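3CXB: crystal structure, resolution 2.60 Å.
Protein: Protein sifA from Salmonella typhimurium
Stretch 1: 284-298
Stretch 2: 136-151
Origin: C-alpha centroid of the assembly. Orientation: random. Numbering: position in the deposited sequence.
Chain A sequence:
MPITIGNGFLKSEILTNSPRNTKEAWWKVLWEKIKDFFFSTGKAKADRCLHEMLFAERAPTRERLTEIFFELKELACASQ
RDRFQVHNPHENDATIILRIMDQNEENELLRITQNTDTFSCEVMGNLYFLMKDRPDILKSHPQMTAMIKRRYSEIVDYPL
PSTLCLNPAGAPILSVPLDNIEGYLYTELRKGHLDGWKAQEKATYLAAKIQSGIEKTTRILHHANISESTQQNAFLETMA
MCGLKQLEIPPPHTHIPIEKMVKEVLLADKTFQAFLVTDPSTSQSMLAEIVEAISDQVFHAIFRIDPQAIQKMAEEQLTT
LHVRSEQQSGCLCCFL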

ATOM      1  N   GLN A 284       4.345   4.281 -23.846  1.00130.83           N
ATOM      2  CA  GLN A 284       3.449   3.125 -23.616  1.00127.07           C
ATOM      3  C   GLN A 284       3.881   2.204 -22.433  1.00122.20           C
ATOM      4  O   GLN A 284       3.065   1.490 -21.802  1.00125.06           O
ATOM      5  CB  GLN A 284       3.309   2.258 -24.885  1.00128.98           C
ATOM      6  CG  GLN A 284       4.608   1.572 -25.366  1.00133.05           C
ATOM      7  CD  GLN A 284       5.660   2.555 -25.908  1.00133.47           C
ATOM      8  OE1 GLN A 284       6.209   3.377 -25.169  1.00131.33           O
ATOM      9  NE2 GLN A 284       5.938   2.466 -27.206  1.00130.83           N
ATOM     10  N   SER A 285       5.180   2.203 -22.153  1.00117.28           N
ATOM     11  CA  SER A 285       5.731   1.390 -21.074  1.00113.73           C
ATOM     12  C   SER A 285       5.884   2.156 -19.764  1.00110.59           C
ATOM     13  O   SER A 285       5.556   1.647 -18.692  1.00111.54           O
ATOM     14  CB  SER A 285       7.093   0.829 -21.483  1.00114.86           C
ATOM     15  OG  SER A 285       6.987   0.075 -22.675  1.00113.33           O
ATOM     16  N   MET A 286       6.393   3.376 -19.848  1.00103.84           N
ATOM     17  CA  MET A 286       6.596   4.183 -18.658  1.00 97.50           C
ATOM     18  C   MET A 286       5.281   4.686 -18.066  1.00 92.77           C
ATOM     19  O   MET A 286       5.099   4.672 -16.849  1.00 91.01           O
ATOM     20  CB  MET A 286       7.507   5.365 -18.981  1.00 97.60           C
ATOM     21  CG  MET A 286       8.029   6.089 -17.759  1.00 98.75           C
ATOM     22  SD  MET A 286       9.164   7.431 -18.153  1.00100.85           S
ATOM     23  CE  MET A 286       8.239   8.838 -17.555  1.00101.67           C
ATOM     24  N   LEU A 287       4.370   5.135 -18.924  1.00 85.46           N
ATOM     25  CA  LEU A 287       3.071   5.629 -18.473  1.00 80.54           C
ATOM     26  C   LEU A 287       2.217   4.489 -17.923  1.00 80.82           C
ATOM     27  O   LEU A 287       1.388   4.695 -17.036  1.00 77.39           O
ATOM     28  CB  LEU A 287       2.346   6.327 -19.631  1.00 72.62           C
ATOM     29  CG  LEU A 287       0.826   6.564 -19.628  1.00 69.44           C
ATOM     30  CD1 LEU A 287       0.111   5.263 -19.946  1.00 67.29           C
ATOM     31  CD2 LEU A 287       0.367   7.144 -18.299  1.00 64.80           C
ATOM     32  N   ALA A 288       2.418   3.289 -18.453  1.00 82.53           N
ATOM     33  CA  ALA A 288       1.667   2.126 -17.997  1.00 82.42           C
ATOM     34  C   ALA A 288       2.207   1.656 -16.648  1.00 79.75           C
ATOM     35  O   ALA A 288       1.489   1.070 -15.836  1.00 76.88           O
ATOM     36  CB  ALA A 288       1.770   1.011 -19.018  1.00 82.54           C
ATOM     37  N   GLU A 289       3.484   1.919 -16.411  1.00 78.91           N
ATOM     38  CA  GLU A 289       4.100   1.526 -15.163  1.00 76.22           C
ATOM     39  C   GLU A 289       3.679   2.504 -14.077  1.00 72.52           C
ATOM     40  O   GLU A 289       3.226   2.090 -13.010  1.00 73.52           O
ATOM     41  CB  GLU A 289       5.614   1.502 -15.325  1.00 79.32           C
ATOM     42  CG  GLU A 289       6.352   1.018 -14.098  1.00 85.90           C
ATOM     43  CD  GLU A 289       7.587   0.202 -14.446  1.00 87.29           C
ATOM     44  OE1 GLU A 289       8.418  -0.042 -13.542  1.00 86.41           O
ATOM     45  OE2 GLU A 289       7.718  -0.204 -15.621  1.00 84.33           O
ATOM     46  N   ILE A 290       3.816   3.798 -14.358  1.00 68.37           N
ATOM     47  CA  ILE A 290       3.425   4.841 -13.409  1.00 62.61           C
ATOM     48  C   ILE A 290       2.037   4.492 -12.889  1.00 61.06           C
ATOM     49  O   ILE A 290       1.818   4.328 -11.685  1.00 58.08           O
ATOM     50  CB  ILE A 290       3.293   6.227 -14.088  1.00 59.07           C
ATOM     51  CG1 ILE A 290       4.595   6.613 -14.795  1.00 56.97           C
ATOM     52  CG2 ILE A 290       2.864   7.264 -13.053  1.00 55.92           C
ATOM     53  CD1 ILE A 290       5.685   7.168 -13.884  1.00 55.24           C
ATOM     54  N   VAL A 291       1.104   4.379 -13.829  1.00 59.39           N
ATOM     55  CA  VAL A 291      -0.280   4.074 -13.511  1.00 57.69           C
ATOM     56  C   VAL A 291      -0.394   2.894 -12.568  1.00 56.14           C
ATOM     57  O   VAL A 291      -1.020   2.999 -11.510  1.00 57.02           O
ATOM     58  CB  VAL A 291      -1.107   3.759 -14.780  1.00 57.68           C
ATOM     59  CG1 VAL A 291      -2.542   3.409 -14.387  1.00 58.29           C
ATOM     60  CG2 VAL A 291      -1.104   4.947 -15.713  1.00 57.03           C
ATOM     61  N   GLU A 292       0.216   1.776 -12.950  1.00 54.39           N
ATOM     62  CA  GLU A 292       0.152   0.571 -12.140  1.00 53.71           C
ATOM     63  C   GLU A 292       0.707   0.751 -10.725  1.00 52.53           C
ATOM     64  O   GLU A 292       0.176   0.170  -9.760  1.00 51.51           O
ATOM     65  CB  GLU A 292       0.873  -0.581 -12.838  1.00 56.37           C
ATOM     66  CG  GLU A 292       0.747  -1.897 -12.089  1.00 62.63           C
ATOM     67  CD  GLU A 292       1.476  -3.046 -12.765  1.00 66.40           C
ATOM     68  OE1 GLU A 292       1.286  -3.224 -13.992  1.00 70.55           O
ATOM     69  OE2 GLU A 292       2.225  -3.776 -12.070  1.00 64.95           O
ATOM     70  N   ALA A 293       1.762   1.549 -10.586  1.00 48.67           N
ATOM     71  CA  ALA A 293       2.341   1.775  -9.269  1.00 47.86           C
ATOM     72  C   ALA A 293       1.370   2.557  -8.401  1.00 47.88           C
ATOM     73  O   ALA A 293       1.113   2.175  -7.260  1.00 46.43           O
ATOM     74  CB  ALA A 293       3.646   2.521  -9.381  1.00 45.70           C
ATOM     75  N   ILE A 294       0.820   3.646  -8.935  1.00 48.01           N
ATOM     76  CA  ILE A 294      -0.128   4.465  -8.173  1.00 49.57           C
ATOM     77  C   ILE A 294      -1.414   3.695  -7.835  1.00 47.69           C
ATOM     78  O   ILE A 294      -1.933   3.753  -6.709  1.00 46.41           O
ATOM     79  CB  ILE A 294      -0.511   5.755  -8.936  1.00 51.65           C
ATOM     80  CG1 ILE A 294       0.759   6.505  -9.361  1.00 54.05           C
ATOM     81  CG2 ILE A 294      -1.355   6.656  -8.029  1.00 48.88           C
ATOM     82  CD1 ILE A 294       0.500   7.708 -10.270  1.00 56.16           C
ATOM     83  N   SER A 295      -1.922   2.961  -8.812  1.00 45.62           N
ATOM     84  CA  SER A 295      -3.127   2.201  -8.584  1.00 43.83           C
ATOM     85  C   SER A 295      -2.897   1.201  -7.462  1.00 44.29           C
ATOM     86  O   SER A 295      -3.654   1.185  -6.496  1.00 45.66           O
ATOM     87  CB  SER A 295      -3.558   1.504  -9.871  1.00 42.03           C
ATOM     88  OG  SER A 295      -3.875   2.467 -10.867  1.00 37.60           O
ATOM     89  N   ASP A 296      -1.855   0.381  -7.572  1.00 44.69           N
ATOM     90  CA  ASP A 296      -1.558  -0.598  -6.528  1.00 44.46           C
ATOM     91  C   ASP A 296      -1.618   0.035  -5.139  1.00 43.75           C
ATOM     92  O   ASP A 296      -2.326  -0.448  -4.248  1.00 43.12           O
ATOM     93  CB  ASP A 296      -0.162  -1.210  -6.733  1.00 47.59           C
ATOM     94  CG  ASP A 296      -0.158  -2.360  -7.737  1.00 48.37           C
ATOM     95  OD1 ASP A 296       0.887  -3.029  -7.901  1.00 46.50           O
ATOM     96  OD2 ASP A 296      -1.204  -2.596  -8.368  1.00 50.58           O
ATOM     97  N   GLN A 297      -0.878   1.120  -4.957  1.00 42.66           N
ATOM     98  CA  GLN A 297      -0.845   1.791  -3.664  1.00 43.81           C
ATOM     99  C   GLN A 297      -2.204   2.345  -3.237  1.00 42.89           C
ATOM    100  O   GLN A 297      -2.576   2.273  -2.057  1.00 41.26           O
ATOM    101  CB  GLN A 297       0.203   2.903  -3.684  1.00 45.87           C
ATOM    102  CG  GLN A 297       1.646   2.405  -3.654  1.00 50.57           C
ATOM    103  CD  GLN A 297       2.676   3.531  -3.775  1.00 53.40           C
ATOM    104  OE1 GLN A 297       2.643   4.513  -3.028  1.00 55.84           O
ATOM    105  NE2 GLN A 297       3.601   3.382  -4.715  1.00 54.06           N
ATOM    106  N   VAL A 298      -2.940   2.908  -4.192  1.00 40.95           N
ATOM    107  CA  VAL A 298      -4.262   3.443  -3.890  1.00 38.69           C
ATOM    108  C   VAL A 298      -5.096   2.269  -3.405  1.00 36.68           C
ATOM    109  O   VAL A 298      -5.759   2.324  -2.358  1.00 33.56           O
ATOM    110  CB  VAL A 298      -4.955   4.032  -5.142  1.00 40.30           C
ATOM    111  CG1 VAL A 298      -6.391   4.324  -4.805  1.00 39.63           C
ATOM    112  CG2 VAL A 298      -4.264   5.323  -5.598  1.00 40.79           C
TER
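Stretch 2 136-151: DILKSHPQMTAMIKRR

Stretch 1 is helical throughout. Stretch 2 opens as loop, makes a type I beta turn from Leu138 to His141, and ends in a strand that includes 145-151. The turn is closed by a backbone hydrogen bond from His141 N to Leu138 O, 3.1 Å. Helix and strand run in roughly the same direction, crossing at -26°, with axes 10.2 Å apart at closest approach. The CA atoms of Ala293 and Ile137 lie 6.3 Å apart, those of Glu289 and Leu138 7.1 Å, and those of Ile294 and Ile148 7.8 Å.

The middle of the contact is apolar. Ala293 CB meets Ile137 CB at 3.8 Å. Ile290 CD1 reaches Leu138 CD2 at 3.4 Å and Ile137 CD1 at 4.1 Å. Ile294 CG1 lies 3.9 Å from Ile148 CD1. Toward the start of stretch 1, Met286 CE touches Met144 CE at 3.5 Å, though Met144 is poorly ordered. Met286 CA is 3.8 Å from His141 NE2.

Two polar contacts accompany these. Ser140 OG lies 2.9 Å from Glu289 OE2 and 3.0 Å from Glu289 OE1, so the turn is joined to the helix by a weak hydrogen bond to the carboxylate. Further along, Arg150 NH2 donates to Gln297 OE1 at 2.6 Å, with the oxygen near the guanidinium plane.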

ATOM      1  N   ASP A 136      11.448   4.350  -5.888  1.00 52.50           N
ATOM      2  CA  ASP A 136      11.548   4.690  -7.294  1.00 50.44           C
ATOM      3  C   ASP A 136      10.610   3.722  -7.956  1.00 50.24           C
ATOM      4  O   ASP A 136      10.933   2.548  -8.130  1.00 51.99           O
ATOM      5  CB  ASP A 136      12.955   4.496  -7.855  1.00 51.93           C
ATOM      6  CG  ASP A 136      13.033   4.834  -9.352  1.00 54.39           C
ATOM      7  OD1 ASP A 136      14.070   4.571 -10.001  1.00 55.45           O
ATOM      8  OD2 ASP A 136      12.042   5.374  -9.891  1.00 53.89           O
ATOM      9  N   ILE A 137       9.434   4.220  -8.313  1.00 48.36           N
ATOM     10  CA  ILE A 137       8.427   3.381  -8.922  1.00 46.28           C
ATOM     11  C   ILE A 137       8.775   3.004 -10.350  1.00 48.33           C
ATOM     12  O   ILE A 137       8.123   2.151 -10.944  1.00 44.95           O
ATOM     13  CB  ILE A 137       7.043   4.071  -8.867  1.00 45.50           C
ATOM     14  CG1 ILE A 137       7.009   5.270  -9.821  1.00 45.59           C
ATOM     15  CG2 ILE A 137       6.748   4.513  -7.424  1.00 39.02           C
ATOM     16  CD1 ILE A 137       5.626   5.892  -9.959  1.00 45.12           C
ATOM     17  N   LEU A 138       9.820   3.629 -10.887  1.00 52.07           N
ATOM     18  CA  LEU A 138      10.272   3.371 -12.258  1.00 56.26           C
ATOM     19  C   LEU A 138      11.598   2.660 -12.174  1.00 58.31           C
ATOM     20  O   LEU A 138      12.613   3.125 -12.706  1.00 57.43           O
ATOM     21  CB  LEU A 138      10.452   4.686 -13.011  1.00 57.64           C
ATOM     22  CG  LEU A 138       9.202   5.559 -13.136  1.00 59.16           C
ATOM     23  CD1 LEU A 138       9.625   6.898 -13.680  1.00 62.72           C
ATOM     24  CD2 LEU A 138       8.168   4.907 -14.046  1.00 58.25           C
ATOM     25  N   LYS A 139      11.578   1.527 -11.484  1.00 62.81           N
ATOM     26  CA  LYS A 139      12.774   0.734 -11.283  1.00 65.84           C
ATOM     27  C   LYS A 139      13.344   0.206 -12.596  1.00 66.78           C
ATOM     28  O   LYS A 139      14.550   0.243 -12.810  1.00 65.78           O
ATOM     29  CB  LYS A 139      12.464  -0.421 -10.330  1.00 66.85           C
ATOM     30  CG  LYS A 139      13.485  -0.584  -9.207  1.00 70.08           C
ATOM     31  CD  LYS A 139      13.503   0.610  -8.280  1.00 69.06           C
ATOM     32  CE  LYS A 139      14.601   0.459  -7.258  1.00 69.69           C
ATOM     33  NZ  LYS A 139      14.662   1.595  -6.307  1.00 72.29           N
ATOM     34  N   SER A 140      12.470  -0.266 -13.478  1.00 69.74           N
ATOM     35  CA  SER A 140      12.889  -0.798 -14.766  1.00 75.71           C
ATOM     36  C   SER A 140      13.438   0.269 -15.712  1.00 81.30           C
ATOM     37  O   SER A 140      13.797  -0.033 -16.847  1.00 82.75           O
ATOM     38  CB  SER A 140      11.724  -1.521 -15.435  1.00 75.00           C
ATOM     39  OG  SER A 140      10.602  -0.666 -15.569  1.00 72.97           O
ATOM     40  N   HIS A 141      13.488   1.514 -15.255  1.00 86.53           N
ATOM     41  CA  HIS A 141      14.014   2.597 -16.073  1.00 91.94           C
ATOM     42  C   HIS A 141      15.176   3.242 -15.347  1.00101.37           C
ATOM     43  O   HIS A 141      15.000   3.906 -14.325  1.00102.26           O
ATOM     44  CB  HIS A 141      12.935   3.634 -16.359  1.00 86.89           C
ATOM     45  CG  HIS A 141      11.782   3.093 -17.140  1.00 80.26           C
ATOM     46  ND1 HIS A 141      11.932   2.520 -18.384  1.00 77.21           N
ATOM     47  CD2 HIS A 141      10.460   3.022 -16.849  1.00 76.85           C
ATOM     48  CE1 HIS A 141      10.753   2.118 -18.826  1.00 75.02           C
ATOM     49  NE2 HIS A 141       9.844   2.410 -17.914  1.00 74.40           N
ATOM     50  N   PRO A 142      16.393   3.044 -15.873  1.00106.71           N
ATOM     51  CA  PRO A 142      17.651   3.567 -15.338  1.00112.82           C
ATOM     52  C   PRO A 142      17.757   5.088 -15.340  1.00118.13           C
ATOM     53  O   PRO A 142      17.948   5.703 -14.292  1.00116.72           O
ATOM     54  CB  PRO A 142      18.695   2.915 -16.236  1.00112.52           C
ATOM     55  CG  PRO A 142      17.980   2.825 -17.553  1.00111.98           C
ATOM     56  CD  PRO A 142      16.632   2.298 -17.121  1.00111.14           C
ATOM     57  N   GLN A 143      17.638   5.691 -16.516  1.00122.17           N
ATOM     58  CA  GLN A 143      17.740   7.139 -16.637  1.00128.06           C
ATOM     59  C   GLN A 143      16.453   7.852 -16.262  1.00125.20           C
ATOM     60  O   GLN A 143      16.096   8.860 -16.872  1.00130.63           O
ATOM     61  CB  GLN A 143      18.137   7.516 -18.065  1.00138.99           C
ATOM     62  CG  GLN A 143      19.630   7.416 -18.348  1.00151.96           C
ATOM     63  CD  GLN A 143      20.302   8.778 -18.402  1.00158.46           C
ATOM     64  OE1 GLN A 143      20.190   9.578 -17.473  1.00163.77           O
ATOM     65  NE2 GLN A 143      21.008   9.046 -19.497  1.00163.95           N
ATOM     66  N   MET A 144      15.759   7.338 -15.255  1.00117.87           N
ATOM     67  CA  MET A 144      14.512   7.958 -14.833  1.00110.52           C
ATOM     68  C   MET A 144      14.137   7.596 -13.403  1.00 99.82           C
ATOM     69  O   MET A 144      14.187   6.428 -13.017  1.00 98.88           O
ATOM     70  CB  MET A 144      13.382   7.545 -15.778  1.00120.25           C
ATOM     71  CG  MET A 144      12.049   8.185 -15.461  1.00128.33           C
ATOM     72  SD  MET A 144      12.103   9.976 -15.636  1.00138.26           S
ATOM     73  CE  MET A 144      11.437  10.178 -17.304  1.00148.78           C
ATOM     74  N   THR A 145      13.771   8.605 -12.620  1.00 86.40           N
ATOM     75  CA  THR A 145      13.368   8.386 -11.237  1.00 74.27           C
ATOM     76  C   THR A 145      11.977   8.951 -11.054  1.00 68.79           C
ATOM     77  O   THR A 145      11.604   9.923 -11.714  1.00 67.30           O
ATOM     78  CB  THR A 145      14.299   9.089 -10.243  1.00 70.94           C
ATOM     79  OG1 THR A 145      15.642   8.663 -10.469  1.00 68.28           O
ATOM     80  CG2 THR A 145      13.913   8.742  -8.815  1.00 66.93           C
ATOM     81  N   ALA A 146      11.213   8.343 -10.154  1.00 63.28           N
ATOM     82  CA  ALA A 146       9.854   8.782  -9.883  1.00 59.14           C
ATOM     83  C   ALA A 146       9.410   8.259  -8.532  1.00 57.61           C
ATOM     84  O   ALA A 146       9.470   7.061  -8.278  1.00 55.91           O
ATOM     85  CB  ALA A 146       8.923   8.268 -10.960  1.00 57.30           C
ATOM     86  N   MET A 147       8.964   9.157  -7.663  1.00 58.32           N
ATOM     87  CA  MET A 147       8.506   8.748  -6.344  1.00 59.90           C
ATOM     88  C   MET A 147       7.061   9.180  -6.176  1.00 57.46           C
ATOM     89  O   MET A 147       6.501   9.868  -7.028  1.00 57.04           O
ATOM     90  CB  MET A 147       9.341   9.404  -5.253  1.00 65.90           C
ATOM     91  CG  MET A 147       9.119  10.893  -5.197  1.00 74.92           C
ATOM     92  SD  MET A 147       9.389  11.597  -3.578  1.00 83.22           S
ATOM     93  CE  MET A 147      11.069  12.328  -3.856  1.00 89.14           C
ATOM     94  N   ILE A 148       6.467   8.785  -5.060  1.00 53.78           N
ATOM     95  CA  ILE A 148       5.090   9.129  -4.778  1.00 50.93           C
ATOM     96  C   ILE A 148       4.997   9.639  -3.365  1.00 51.09           C
ATOM     97  O   ILE A 148       5.264   8.894  -2.424  1.00 49.86           O
ATOM     98  CB  ILE A 148       4.150   7.907  -4.881  1.00 51.01           C
ATOM     99  CG1 ILE A 148       4.132   7.360  -6.301  1.00 50.83           C
ATOM    100  CG2 ILE A 148       2.735   8.304  -4.493  1.00 49.79           C
ATOM    101  CD1 ILE A 148       3.260   6.127  -6.435  1.00 52.49           C
ATOM    102  N   LYS A 149       4.632  10.909  -3.224  1.00 51.00           N
ATOM    103  CA  LYS A 149       4.451  11.505  -1.911  1.00 51.56           C
ATOM    104  C   LYS A 149       3.021  11.194  -1.493  1.00 50.21           C
ATOM    105  O   LYS A 149       2.211  10.751  -2.311  1.00 48.55           O
ATOM    106  CB  LYS A 149       4.701  13.010  -1.963  1.00 55.23           C
ATOM    107  CG  LYS A 149       6.166  13.338  -2.199  1.00 59.29           C
ATOM    108  CD  LYS A 149       6.430  14.832  -2.301  1.00 64.59           C
ATOM    109  CE  LYS A 149       7.888  15.110  -2.697  1.00 69.20           C
ATOM    110  NZ  LYS A 149       8.176  16.559  -2.919  1.00 71.94           N
ATOM    111  N   ARG A 150       2.705  11.392  -0.220  1.00 51.11           N
ATOM    112  CA  ARG A 150       1.356  11.078   0.221  1.00 51.95           C
ATOM    113  C   ARG A 150       0.932  11.775   1.504  1.00 51.17           C
ATOM    114  O   ARG A 150       1.763  12.119   2.333  1.00 47.67           O
ATOM    115  CB  ARG A 150       1.231   9.568   0.387  1.00 55.74           C
ATOM    116  CG  ARG A 150       2.121   8.999   1.490  1.00 60.31           C
ATOM    117  CD  ARG A 150       2.299   7.485   1.364  1.00 62.98           C
ATOM    118  NE  ARG A 150       3.513   7.116   0.636  1.00 67.72           N
ATOM    119  CZ  ARG A 150       3.559   6.182  -0.310  1.00 72.05           C
ATOM    120  NH1 ARG A 150       4.706   5.902  -0.916  1.00 72.45           N
ATOM    121  NH2 ARG A 150       2.451   5.539  -0.660  1.00 75.02           N
ATOM    122  N   ARG A 151      -0.377  11.978   1.651  1.00 52.84           N
ATOM    123  CA  ARG A 151      -0.948  12.636   2.830  1.00 52.57           C
ATOM    124  C   ARG A 151      -2.161  11.827   3.305  1.00 49.73           C
ATOM    125  O   ARG A 151      -2.834  11.183   2.508  1.00 48.44           O
ATOM    126  CB  ARG A 151      -1.344  14.075   2.490  1.00 53.85           C
ATOM    127  CG  ARG A 151      -2.433  14.194   1.430  1.00 61.00           C
ATOM    128  CD  ARG A 151      -2.779  15.658   1.114  1.00 64.67           C
ATOM    129  NE  ARG A 151      -1.739  16.327   0.328  1.00 66.46           N
ATOM    130  CZ  ARG A 151      -0.945  17.292   0.783  1.00 67.11           C
ATOM    131  NH1 ARG A 151      -0.038  17.831  -0.017  1.00 64.83           N
ATOM    132  NH2 ARG A 151      -1.057  17.722   2.036  1.00 69.38           N
TER